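Local coordinates for protein NADH dehydrogenase, putative (Plasmodium falciparum, PDB 5JWC) that probably catalyses the transfer of electrons from NADH to ubiquinone through a bound FAD, as a type II NADH dehydrogenase of the malaria parasite, at residues L103-E111 with L304-P313; Y129-A138 with N336-K344. All blocks are in the same frame, centred on the assembly; numbering follows the deposited sequence.

Two contacts about 11 Å apart, centre to centre, illustrate how an FAD-binding domain is assembled from sequence-distant pieces. From the N terminus the chain first runs through 103-111 and then 129-138, both on the mixed sheet whose order places strand 131-134 next to 30-34. After a long excursion it returns as 304-313, closing interaction 1 against the first segment, and then as 336-344, closing interaction 2 as an edge strand of the sheet within this chain, beside the second. The two closures therefore cross rather than nest. They meet in one apolar layer, where F308 touches I134 and Y110 touches I337, and both reach FAD: interaction 1 at the adenine, interaction 2 mainly at the pyrophosphate and ribityl chain.

Interaction 1. Residues L103-E111 with L304-P313; sequences LECTDVFYE and LIQKFLKTIP. With FAD (flavin-adenine dinucleotide), chain C.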
loop_
_atom_site.group_PDB
_atom_site.type_symbol
_atom_site.label_atom_id
_atom_site.label_comp_id
_atom_site.label_asym_id
_atom_site.label_seq_id
_atom_site.Cartn_x
_atom_site.Cartn_y
_atom_site.Cartn_z
ATOM N N LEU A 103 3.011 -19.714 9.828
ATOM C CA LEU A 103 4.242 -20.297 10.311
ATOM C C LEU A 103 5.136 -20.615 9.125
ATOM O O LEU A 103 4.640 -20.845 8.019
ATOM C CB LEU A 103 3.951 -21.571 11.098
ATOM C CG LEU A 103 3.106 -21.477 12.364
ATOM C CD1 LEU A 103 2.695 -22.873 12.794
ATOM C CD2 LEU A 103 3.902 -20.772 13.459
ATOM N N GLU A 104 6.442 -20.643 9.371
ATOM C CA GLU A 104 7.420 -21.119 8.409
ATOM C C GLU A 104 7.871 -22.533 8.806
ATOM O O GLU A 104 8.318 -22.744 9.938
ATOM C CB GLU A 104 8.612 -20.164 8.363
ATOM C CG GLU A 104 9.768 -20.670 7.534
ATOM C CD GLU A 104 11.043 -19.867 7.740
ATOM O OE1 GLU A 104 10.964 -18.645 8.003
ATOM O OE2 GLU A 104 12.135 -20.472 7.643
ATOM N N CYS A 105 7.751 -23.501 7.901
ATOM C CA CYS A 105 8.243 -24.851 8.183
ATOM C C CYS A 105 9.773 -24.926 8.060
ATOM O O CYS A 105 10.355 -24.393 7.110
ATOM C CB CYS A 105 7.592 -25.880 7.262
ATOM S SG CYS A 105 8.060 -27.600 7.647
ATOM N N THR A 106 10.423 -25.558 9.041
ATOM C CA THR A 106 11.884 -25.604 9.076
ATOM C C THR A 106 12.405 -27.033 8.896
ATOM O O THR A 106 13.510 -27.236 8.407
ATOM C CB THR A 106 12.459 -25.038 10.405
ATOM O OG1 THR A 106 12.054 -25.864 11.505
ATOM C CG2 THR A 106 11.987 -23.627 10.646
ATOM N N ASP A 107 11.612 -28.018 9.301
ATOM C CA ASP A 107 12.022 -29.417 9.229
ATOM C C ASP A 107 10.852 -30.338 9.023
ATOM O O ASP A 107 9.756 -30.102 9.541
ATOM C CB ASP A 107 12.759 -29.855 10.502
ATOM C CG ASP A 107 14.129 -29.243 10.617
ATOM O OD1 ASP A 107 15.066 -29.784 9.995
ATOM O OD2 ASP A 107 14.267 -28.225 11.328
ATOM N N VAL A 108 11.091 -31.404 8.272
ATOM C CA VAL A 108 10.119 -32.472 8.158
ATOM C C VAL A 108 10.707 -33.747 8.771
ATOM O O VAL A 108 11.881 -34.039 8.580
ATOM C CB VAL A 108 9.725 -32.716 6.691
ATOM C CG1 VAL A 108 8.642 -33.776 6.613
ATOM C CG2 VAL A 108 9.255 -31.394 6.040
ATOM N N PHE A 109 9.901 -34.479 9.529
ATOM C CA PHE A 109 10.334 -35.750 10.123
ATOM C C PHE A 109 9.426 -36.835 9.613
ATOM O O PHE A 109 8.412 -37.137 10.228
ATOM C CB PHE A 109 10.312 -35.678 11.656
ATOM C CG PHE A 109 11.313 -34.716 12.213
ATOM C CD1 PHE A 109 12.575 -35.147 12.588
ATOM C CD2 PHE A 109 11.013 -33.364 12.309
ATOM C CE1 PHE A 109 13.509 -34.248 13.070
ATOM C CE2 PHE A 109 11.937 -32.467 12.790
ATOM C CZ PHE A 109 13.190 -32.905 13.169
ATOM N N TYR A 110 9.776 -37.408 8.468
ATOM C CA TYR A 110 8.838 -38.278 7.773
ATOM C C TYR A 110 8.561 -39.595 8.497
ATOM O O TYR A 110 7.490 -40.191 8.322
ATOM C CB TYR A 110 9.324 -38.551 6.347
ATOM C CG TYR A 110 10.629 -39.303 6.230
ATOM C CD1 TYR A 110 10.653 -40.691 6.110
ATOM C CD2 TYR A 110 11.835 -38.619 6.193
ATOM C CE1 TYR A 110 11.859 -41.377 5.977
ATOM C CE2 TYR A 110 13.039 -39.289 6.061
ATOM C CZ TYR A 110 13.046 -40.664 5.953
ATOM O OH TYR A 110 14.253 -41.318 5.825
ATOM N N GLU A 111 9.505 -40.062 9.307
ATOM C CA GLU A 111 9.267 -41.327 10.012
ATOM C C GLU A 111 8.232 -41.167 11.118
ATOM O O GLU A 111 7.366 -42.026 11.298
ATOM C CB GLU A 111 10.568 -41.895 10.571
ATOM C CG GLU A 111 11.618 -42.075 9.497
ATOM C CD GLU A 111 12.821 -42.883 9.940
ATOM O OE1 GLU A 111 13.174 -42.830 11.139
ATOM O OE2 GLU A 111 13.400 -43.586 9.080
ATOM N N LEU A 304 14.351 -25.161 3.432
ATOM C CA LEU A 304 13.570 -26.308 3.891
ATOM C C LEU A 304 13.775 -27.546 3.010
ATOM O O LEU A 304 13.955 -28.669 3.512
ATOM C CB LEU A 304 12.084 -25.958 3.916
ATOM C CG LEU A 304 11.132 -27.140 4.106
ATOM C CD1 LEU A 304 11.424 -27.816 5.452
ATOM C CD2 LEU A 304 9.684 -26.740 4.022
ATOM N N ILE A 305 13.756 -27.337 1.695
ATOM C CA ILE A 305 13.891 -28.437 0.750
ATOM C C ILE A 305 15.315 -29.007 0.811
ATOM O O ILE A 305 15.505 -30.226 0.794
ATOM C CB ILE A 305 13.556 -27.977 -0.695
ATOM C CG1 ILE A 305 12.058 -27.700 -0.845
ATOM C CG2 ILE A 305 13.978 -29.009 -1.701
ATOM C CD1 ILE A 305 11.156 -28.913 -0.663
ATOM N N GLN A 306 16.295 -28.111 0.883
ATOM C CA GLN A 306 17.705 -28.475 1.026
ATOM C C GLN A 306 17.929 -29.357 2.249
ATOM O O GLN A 306 18.679 -30.334 2.179
ATOM C CB GLN A 306 18.577 -27.227 1.137
ATOM C CG GLN A 306 18.688 -26.411 -0.142
ATOM C CD GLN A 306 19.621 -25.224 0.025
ATOM O OE1 GLN A 306 20.789 -25.392 0.368
ATOM N NE2 GLN A 306 19.108 -24.013 -0.217
ATOM N N LYS A 307 17.286 -29.007 3.367
ATOM C CA LYS A 307 17.425 -29.783 4.602
ATOM C C LYS A 307 16.635 -31.084 4.573
ATOM O O LYS A 307 17.105 -32.101 5.076
ATOM C CB LYS A 307 17.020 -28.966 5.831
ATOM C CG LYS A 307 18.016 -27.888 6.191
ATOM C CD LYS A 307 17.846 -27.439 7.639
ATOM C CE LYS A 307 16.646 -26.536 7.827
ATOM N NZ LYS A 307 16.723 -25.783 9.116
ATOM N N PHE A 308 15.431 -31.050 4.013
ATOM C CA PHE A 308 14.607 -32.241 3.911
ATOM C C PHE A 308 15.296 -33.305 3.055
ATOM O O PHE A 308 15.227 -34.508 3.342
ATOM C CB PHE A 308 13.253 -31.862 3.318
ATOM C CG PHE A 308 12.297 -32.994 3.164
ATOM C CD1 PHE A 308 12.081 -33.896 4.196
ATOM C CD2 PHE A 308 11.564 -33.134 1.989
ATOM C CE1 PHE A 308 11.167 -34.930 4.054
ATOM C CE2 PHE A 308 10.653 -34.173 1.840
ATOM C CZ PHE A 308 10.456 -35.071 2.878
ATOM N N LEU A 309 15.965 -32.858 2.001
ATOM C CA LEU A 309 16.585 -33.790 1.061
ATOM C C LEU A 309 17.640 -34.660 1.764
ATOM O O LEU A 309 17.700 -35.876 1.544
ATOM C CB LEU A 309 17.200 -33.019 -0.115
ATOM C CG LEU A 309 16.172 -32.720 -1.207
ATOM C CD1 LEU A 309 16.735 -31.812 -2.288
ATOM C CD2 LEU A 309 15.661 -34.017 -1.822
ATOM N N LYS A 310 18.433 -34.039 2.635
ATOM C CA LYS A 310 19.535 -34.729 3.297
ATOM C C LYS A 310 19.089 -35.751 4.336
ATOM O O LYS A 310 19.898 -36.528 4.837
ATOM C CB LYS A 310 20.474 -33.705 3.919
ATOM C CG LYS A 310 20.983 -32.739 2.881
ATOM C CD LYS A 310 22.016 -31.790 3.415
ATOM C CE LYS A 310 22.695 -31.062 2.254
ATOM N NZ LYS A 310 23.871 -30.239 2.671
ATOM N N THR A 311 17.797 -35.768 4.631
ATOM C CA THR A 311 17.240 -36.709 5.586
ATOM C C THR A 311 16.606 -37.896 4.875
ATOM O O THR A 311 16.111 -38.821 5.516
ATOM C CB THR A 311 16.177 -36.042 6.498
ATOM O OG1 THR A 311 14.938 -35.915 5.787
ATOM C CG2 THR A 311 16.640 -34.672 6.970
ATOM N N ILE A 312 16.596 -37.854 3.546
ATOM C CA ILE A 312 16.101 -38.970 2.744
ATOM C C ILE A 312 17.292 -39.646 2.077
ATOM O O ILE A 312 17.929 -39.061 1.192
ATOM C CB ILE A 312 15.084 -38.512 1.681
ATOM C CG1 ILE A 312 14.022 -37.606 2.306
ATOM C CG2 ILE A 312 14.425 -39.697 1.023
ATOM C CD1 ILE A 312 13.093 -36.998 1.284
ATOM N N PRO A 313 17.618 -40.871 2.524
ATOM C CA PRO A 313 18.844 -41.533 2.058
ATOM C C PRO A 313 18.934 -41.618 0.537
ATOM O O PRO A 313 19.890 -41.086 -0.032
ATOM C CB PRO A 313 18.765 -42.928 2.705
ATOM C CG PRO A 313 17.327 -43.096 3.121
ATOM C CD PRO A 313 16.839 -41.718 3.445
HETATM P PA FAD C . 4.768 -20.170 -5.040
HETATM O O1A FAD C . 5.918 -19.206 -5.081
HETATM O O2A FAD C . 3.586 -19.739 -5.833
HETATM O O5B FAD C . 4.336 -20.461 -3.516
HETATM C C5B FAD C . 5.260 -20.918 -2.555
HETATM C C4B FAD C . 4.618 -20.678 -1.198
HETATM O O4B FAD C . 5.366 -21.349 -0.204
HETATM C C3B FAD C . 4.613 -19.191 -0.835
HETATM O O3B FAD C . 3.384 -18.887 -0.210
HETATM C C2B FAD C . 5.703 -19.081 0.207
HETATM O O2B FAD C . 5.426 -18.042 1.117
HETATM C C1B FAD C . 5.573 -20.451 0.864
HETATM N N9A FAD C . 6.755 -20.908 1.600
HETATM C C8A FAD C . 8.079 -20.695 1.297
HETATM N N7A FAD C . 8.822 -21.320 2.245
HETATM C C5A FAD C . 7.997 -21.921 3.130
HETATM C C6A FAD C . 8.243 -22.678 4.265
HETATM N N6A FAD C . 9.493 -22.989 4.607
HETATM N N1A FAD C . 7.177 -23.180 4.976
HETATM C C2A FAD C . 5.882 -22.927 4.561
HETATM N N3A FAD C . 5.645 -22.168 3.430
HETATM C C4A FAD C . 6.692 -21.670 2.734
HETATM N N1 FAD C . 3.916 -18.847 -14.385
HETATM C C2 FAD C . 3.064 -19.012 -15.443
HETATM O O2 FAD C . 2.626 -20.128 -15.694
HETATM N N3 FAD C . 2.679 -17.932 -16.221
HETATM C C4 FAD C . 3.131 -16.667 -15.954
HETATM O O4 FAD C . 2.758 -15.721 -16.662
HETATM C C4X FAD C . 3.986 -16.483 -14.874
HETATM N N5 FAD C . 4.467 -15.230 -14.564
HETATM C C5X FAD C . 5.320 -15.074 -13.477
HETATM C C6 FAD C . 5.788 -13.815 -13.149
HETATM C C7 FAD C . 6.644 -13.627 -12.070
HETATM C C7M FAD C . 7.138 -12.233 -11.758
HETATM C C8 FAD C . 7.026 -14.715 -11.296
HETATM C C8M FAD C . 7.951 -14.537 -10.128
HETATM C C9 FAD C . 6.553 -15.987 -11.622
HETATM C C9A FAD C . 5.696 -16.168 -12.705
HETATM N N10 FAD C . 5.216 -17.425 -13.031
HETATM C C10 FAD C . 4.368 -17.579 -14.095
HETATM C "C1'" FAD C . 5.639 -18.643 -12.262
HETATM C "C2'" FAD C . 4.789 -18.993 -11.068
HETATM O "O2'" FAD C . 4.740 -17.890 -10.207
HETATM C "C3'" FAD C . 5.488 -20.123 -10.334
HETATM O "O3'" FAD C . 5.753 -21.200 -11.204
HETATM C "C4'" FAD C . 4.558 -20.547 -9.210
HETATM O "O4'" FAD C . 4.624 -19.530 -8.244
HETATM C "C5'" FAD C . 4.938 -21.886 -8.597
HETATM O "O5'" FAD C . 3.958 -22.196 -7.629
HETATM P P FAD C . 4.409 -22.790 -6.201
HETATM O O1P FAD C . 3.174 -23.128 -5.397
HETATM O O2P FAD C . 5.322 -23.949 -6.484
HETATM O O3P FAD C . 5.299 -21.614 -5.527
#
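The adenine end of the FAD site, in the pyridine nucleotide-disulphide oxidoreductase fold, is where helix 304-309 lies alongside strand 104-109, nearly parallel to it (12°). C105 and L304 meet directly beside the base. The backbone of C105 reads the adenine with a pair of bonds: its N gives a hydrogen to N1A of FAD at 3.0 Å, while its O accepts one from N6A. L304 sends both methyls to the strand because its chi1 of 168° swings CG opposite the backbone N. CD2 lies 3.8 Å from N6A of FAD and also touches C105, and CD1 rests against the peptide that joins T106 to D107. Here the strand carries a classic beta bulge, T106 and D107 both facing N116 of strand 114-118. Over this bulge K307 lays its CE 3.3 Å from T106 O, its NZ standing 4.1 Å from D107 OD2, too long for a salt bridge.

Farther along, CG2 of V108 sits over one face of the F308 ring and CD1 of I312 over the opposite face, both offset toward the rim; the closest V108 atom is CB, 3.6 Å from F308 CD1. I337 of strand 337-339, at the far edge of the same sheet, also packs on V108, Y110 and F308. A type I turn runs from L309 to I312, and T311 OG1 and N both bond O of the preceding F308, from the same face of its plane. That turn presents T311 O to the edge of the Y110 ring, where Y110 OH donates to it at 3.1 Å, in the carbonyl plane.

Interaction 2. Residues Y129-A138 with N336-K344; sequences YDYLIIAVGA and NIYAIGDCK. With FAD (flavin-adenine dinucleotide), chain C.
L132 and Y338 share the straightest of four backbone hydrogen bonds that zip strand 131-134 to strand 337-339: Y338 N gives to L132 O at 2.8 Å with an N-H...O angle of 178°. The ladder begins with L132 N on N336 O, continues with I134 N on Y338 O at 2.7 Å, and closes with I340 N on I134 O. The two strands run parallel, 18° apart. Beyond the last rung, D342 takes over the polar work on FAD: its N donates to the phosphate oxygen O2P at 2.8 Å, and its OD1 accepts from the ribityl O3' at 3.1 Å. G341 CA passes close to the same phosphate oxygen, and G137 CA runs beside the bridging O3P. At the other end N336 ND2 adds a weak bond to D130 O.

Two apolar layers flank the ladder. On one, I337 CG2 meets I134 CD1 at 3.7 Å and L132 CD2 beside it, while Y129 OH comes within 3.4 Å of I337 CD1, the two side chains crossing at about a right angle. On the other, I133 CD1 lies against Y338 CB, under helix 424-440, whose F438 meets the rings of Y131 and Y338 edge-to-face. I340, its CG1 wedged between the backbone N and the carbonyl carbon (chi1 62°), turns that carbon to A135 CB at 3.7 Å. C343 CB touches G137 O at 3.4 Å and V136 CG2 near it. Adjacent parallel strands whose C-terminal ends deliver glycines and an aspartate to the cofactor are characteristic of the FAD-binding Rossmann-type domain in two-dinucleotide-binding-domain flavoproteins.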
loop_
_atom_site.group_PDB
_atom_site.type_symbol
_atom_site.label_atom_id
_atom_site.label_comp_id
_atom_site.label_asym_id
_atom_site.label_seq_id
_atom_site.Cartn_x
_atom_site.Cartn_y
_atom_site.Cartn_z
ATOM N N TYR A 129 0.834 -34.763 11.190
ATOM C CA TYR A 129 0.023 -34.878 9.980
ATOM C C TYR A 129 -0.231 -36.329 9.605
ATOM O O TYR A 129 0.550 -37.204 9.947
ATOM C CB TYR A 129 0.703 -34.158 8.800
ATOM C CG TYR A 129 2.031 -34.773 8.395
ATOM C CD1 TYR A 129 2.085 -35.864 7.536
ATOM C CD2 TYR A 129 3.224 -34.246 8.857
ATOM C CE1 TYR A 129 3.294 -36.427 7.173
ATOM C CE2 TYR A 129 4.436 -34.794 8.494
ATOM C CZ TYR A 129 4.465 -35.884 7.656
ATOM O OH TYR A 129 5.675 -36.425 7.302
ATOM N N ASP A 130 -1.307 -36.571 8.865
ATOM C CA ASP A 130 -1.510 -37.843 8.179
ATOM C C ASP A 130 -0.981 -37.785 6.732
ATOM O O ASP A 130 -0.435 -38.759 6.211
ATOM C CB ASP A 130 -2.986 -38.209 8.201
ATOM C CG ASP A 130 -3.486 -38.459 9.615
ATOM O OD1 ASP A 130 -2.826 -39.237 10.329
ATOM O OD2 ASP A 130 -4.492 -37.842 10.019
ATOM N N TYR A 131 -1.181 -36.644 6.081
ATOM C CA TYR A 131 -0.592 -36.388 4.765
ATOM C C TYR A 131 0.036 -35.012 4.740
ATOM O O TYR A 131 -0.495 -34.066 5.332
ATOM C CB TYR A 131 -1.635 -36.475 3.660
ATOM C CG TYR A 131 -2.317 -37.805 3.528
ATOM C CD1 TYR A 131 -1.720 -38.852 2.841
ATOM C CD2 TYR A 131 -3.562 -38.018 4.098
ATOM C CE1 TYR A 131 -2.363 -40.082 2.718
ATOM C CE2 TYR A 131 -4.199 -39.224 3.987
ATOM C CZ TYR A 131 -3.605 -40.254 3.297
ATOM O OH TYR A 131 -4.270 -41.459 3.208
ATOM N N LEU A 132 1.146 -34.899 4.021
ATOM C CA LEU A 132 1.840 -33.638 3.874
ATOM C C LEU A 132 1.953 -33.260 2.387
ATOM O O LEU A 132 2.478 -34.038 1.573
ATOM C CB LEU A 132 3.214 -33.721 4.506
ATOM C CG LEU A 132 4.040 -32.441 4.530
ATOM C CD1 LEU A 132 3.362 -31.334 5.350
ATOM C CD2 LEU A 132 5.431 -32.745 5.042
ATOM N N ILE A 133 1.453 -32.077 2.036
ATOM C CA ILE A 133 1.578 -31.564 0.669
ATOM C C ILE A 133 2.623 -30.451 0.619
ATOM O O ILE A 133 2.379 -29.322 1.057
ATOM C CB ILE A 133 0.246 -31.013 0.144
ATOM C CG1 ILE A 133 -0.937 -31.898 0.591
ATOM C CG2 ILE A 133 0.305 -30.840 -1.380
ATOM C CD1 ILE A 133 -0.913 -33.313 0.038
ATOM N N ILE A 134 3.806 -30.756 0.112
ATOM C CA ILE A 134 4.857 -29.744 0.088
ATOM C C ILE A 134 4.757 -28.876 -1.180
ATOM O O ILE A 134 4.915 -29.355 -2.306
ATOM C CB ILE A 134 6.247 -30.372 0.186
ATOM C CG1 ILE A 134 6.327 -31.317 1.399
ATOM C CG2 ILE A 134 7.348 -29.283 0.212
ATOM C CD1 ILE A 134 7.707 -31.957 1.587
ATOM N N ALA A 135 4.471 -27.598 -0.974
ATOM C CA ALA A 135 4.316 -26.657 -2.077
ATOM C C ALA A 135 4.990 -25.332 -1.732
ATOM O O ALA A 135 4.366 -24.269 -1.833
ATOM C CB ALA A 135 2.843 -26.439 -2.383
ATOM N N VAL A 136 6.254 -25.394 -1.330
ATOM C CA VAL A 136 6.964 -24.215 -0.804
ATOM C C VAL A 136 7.656 -23.390 -1.872
ATOM O O VAL A 136 8.321 -22.397 -1.571
ATOM C CB VAL A 136 8.003 -24.616 0.251
ATOM C CG1 VAL A 136 7.297 -25.291 1.422
ATOM C CG2 VAL A 136 9.090 -25.552 -0.378
ATOM N N GLY A 137 7.499 -23.796 -3.127
ATOM C CA GLY A 137 8.063 -23.032 -4.219
ATOM C C GLY A 137 9.581 -22.989 -4.213
ATOM O O GLY A 137 10.242 -23.956 -3.846
ATOM N N ALA A 138 10.123 -21.865 -4.670
ATOM C CA ALA A 138 11.553 -21.659 -4.768
ATOM C C ALA A 138 11.906 -20.232 -4.322
ATOM O O ALA A 138 11.016 -19.447 -3.975
ATOM C CB ALA A 138 12.018 -21.923 -6.193
ATOM N N ASN A 336 3.161 -40.898 2.181
ATOM C CA ASN A 336 2.174 -39.959 2.682
ATOM C C ASN A 336 2.667 -38.511 2.573
ATOM O O ASN A 336 2.014 -37.587 3.055
ATOM C CB ASN A 336 1.798 -40.296 4.134
ATOM C CG ASN A 336 2.971 -40.200 5.084
ATOM O OD1 ASN A 336 4.125 -40.166 4.671
ATOM N ND2 ASN A 336 2.680 -40.135 6.377
ATOM N N ILE A 337 3.815 -38.320 1.929
ATOM C CA ILE A 337 4.278 -36.984 1.574
ATOM C C ILE A 337 4.208 -36.763 0.053
ATOM O O ILE A 337 4.692 -37.591 -0.724
ATOM C CB ILE A 337 5.708 -36.743 2.081
ATOM C CG1 ILE A 337 5.780 -37.020 3.590
ATOM C CG2 ILE A 337 6.184 -35.297 1.777
ATOM C CD1 ILE A 337 7.117 -36.705 4.196
ATOM N N TYR A 338 3.578 -35.658 -0.360
ATOM C CA TYR A 338 3.467 -35.268 -1.765
ATOM C C TYR A 338 4.154 -33.915 -1.955
ATOM O O TYR A 338 4.335 -33.163 -0.996
ATOM C CB TYR A 338 2.004 -35.152 -2.212
ATOM C CG TYR A 338 1.225 -36.448 -2.252
ATOM C CD1 TYR A 338 0.939 -37.067 -3.458
ATOM C CD2 TYR A 338 0.744 -37.036 -1.076
ATOM C CE1 TYR A 338 0.217 -38.234 -3.512
ATOM C CE2 TYR A 338 0.012 -38.226 -1.117
ATOM C CZ TYR A 338 -0.238 -38.815 -2.341
ATOM O OH TYR A 338 -0.947 -39.976 -2.434
ATOM N N ALA A 339 4.562 -33.610 -3.180
ATOM C CA ALA A 339 5.102 -32.282 -3.472
ATOM C C ALA A 339 4.608 -31.836 -4.831
ATOM O O ALA A 339 4.464 -32.662 -5.743
ATOM C CB ALA A 339 6.605 -32.277 -3.419
ATOM N N ILE A 340 4.322 -30.544 -4.961
ATOM C CA ILE A 340 3.789 -30.000 -6.213
ATOM C C ILE A 340 4.423 -28.645 -6.493
ATOM O O ILE A 340 4.955 -28.005 -5.578
ATOM C CB ILE A 340 2.255 -29.832 -6.162
ATOM C CG1 ILE A 340 1.857 -28.837 -5.069
ATOM C CG2 ILE A 340 1.559 -31.165 -5.921
ATOM C CD1 ILE A 340 0.308 -28.686 -4.931
ATOM N N GLY A 341 4.376 -28.192 -7.742
ATOM C CA GLY A 341 4.900 -26.864 -8.047
ATOM C C GLY A 341 6.401 -26.808 -8.258
ATOM O O GLY A 341 7.027 -27.809 -8.618
ATOM N N ASP A 342 6.984 -25.634 -8.020
ATOM C CA ASP A 342 8.396 -25.361 -8.346
ATOM C C ASP A 342 9.419 -26.078 -7.464
ATOM O O ASP A 342 10.610 -26.097 -7.784
ATOM C CB ASP A 342 8.686 -23.871 -8.223
ATOM C CG ASP A 342 8.098 -23.047 -9.355
ATOM O OD1 ASP A 342 7.409 -23.598 -10.240
ATOM O OD2 ASP A 342 8.315 -21.815 -9.326
ATOM N N CYS A 343 8.988 -26.620 -6.328
ATOM C CA CYS A 343 9.963 -27.244 -5.422
ATOM C C CYS A 343 10.297 -28.686 -5.821
ATOM O O CYS A 343 11.130 -29.321 -5.175
ATOM C CB CYS A 343 9.461 -27.234 -3.966
ATOM S SG CYS A 343 8.084 -28.381 -3.626
ATOM N N LYS A 344 9.657 -29.201 -6.870
ATOM C CA LYS A 344 9.788 -30.615 -7.217
ATOM C C LYS A 344 10.117 -30.852 -8.694
ATOM O O LYS A 344 9.890 -29.981 -9.544
ATOM C CB LYS A 344 8.506 -31.377 -6.847
ATOM C CG LYS A 344 7.284 -30.994 -7.679
ATOM C CD LYS A 344 7.069 -31.907 -8.880
ATOM C CE LYS A 344 5.865 -31.469 -9.717
ATOM N NZ LYS A 344 6.019 -30.089 -10.304
HETATM P PA FAD C . 4.768 -20.170 -5.040
HETATM O O1A FAD C . 5.918 -19.206 -5.081
HETATM O O2A FAD C . 3.586 -19.739 -5.833
HETATM O O5B FAD C . 4.336 -20.461 -3.516
HETATM C C5B FAD C . 5.260 -20.918 -2.555
HETATM C C4B FAD C . 4.618 -20.678 -1.198
HETATM O O4B FAD C . 5.366 -21.349 -0.204
HETATM C C3B FAD C . 4.613 -19.191 -0.835
HETATM O O3B FAD C . 3.384 -18.887 -0.210
HETATM C C2B FAD C . 5.703 -19.081 0.207
HETATM O O2B FAD C . 5.426 -18.042 1.117
HETATM C C1B FAD C . 5.573 -20.451 0.864
HETATM N N9A FAD C . 6.755 -20.908 1.600
HETATM C C8A FAD C . 8.079 -20.695 1.297
HETATM N N7A FAD C . 8.822 -21.320 2.245
HETATM C C5A FAD C . 7.997 -21.921 3.130
HETATM C C6A FAD C . 8.243 -22.678 4.265
HETATM N N6A FAD C . 9.493 -22.989 4.607
HETATM N N1A FAD C . 7.177 -23.180 4.976
HETATM C C2A FAD C . 5.882 -22.927 4.561
HETATM N N3A FAD C . 5.645 -22.168 3.430
HETATM C C4A FAD C . 6.692 -21.670 2.734
HETATM N N1 FAD C . 3.916 -18.847 -14.385
HETATM C C2 FAD C . 3.064 -19.012 -15.443
HETATM O O2 FAD C . 2.626 -20.128 -15.694
HETATM N N3 FAD C . 2.679 -17.932 -16.221
HETATM C C4 FAD C . 3.131 -16.667 -15.954
HETATM O O4 FAD C . 2.758 -15.721 -16.662
HETATM C C4X FAD C . 3.986 -16.483 -14.874
HETATM N N5 FAD C . 4.467 -15.230 -14.564
HETATM C C5X FAD C . 5.320 -15.074 -13.477
HETATM C C6 FAD C . 5.788 -13.815 -13.149
HETATM C C7 FAD C . 6.644 -13.627 -12.070
HETATM C C7M FAD C . 7.138 -12.233 -11.758
HETATM C C8 FAD C . 7.026 -14.715 -11.296
HETATM C C8M FAD C . 7.951 -14.537 -10.128
HETATM C C9 FAD C . 6.553 -15.987 -11.622
HETATM C C9A FAD C . 5.696 -16.168 -12.705
HETATM N N10 FAD C . 5.216 -17.425 -13.031
HETATM C C10 FAD C . 4.368 -17.579 -14.095
HETATM C "C1'" FAD C . 5.639 -18.643 -12.262
HETATM C "C2'" FAD C . 4.789 -18.993 -11.068
HETATM O "O2'" FAD C . 4.740 -17.890 -10.207
HETATM C "C3'" FAD C . 5.488 -20.123 -10.334
HETATM O "O3'" FAD C . 5.753 -21.200 -11.204
HETATM C "C4'" FAD C . 4.558 -20.547 -9.210
HETATM O "O4'" FAD C . 4.624 -19.530 -8.244
HETATM C "C5'" FAD C . 4.938 -21.886 -8.597
HETATM O "O5'" FAD C . 3.958 -22.196 -7.629
HETATM P P FAD C . 4.409 -22.790 -6.201
HETATM O O1P FAD C . 3.174 -23.128 -5.397
HETATM O O2P FAD C . 5.322 -23.949 -6.484
HETATM O O3P FAD C . 5.299 -21.614 -5.527
#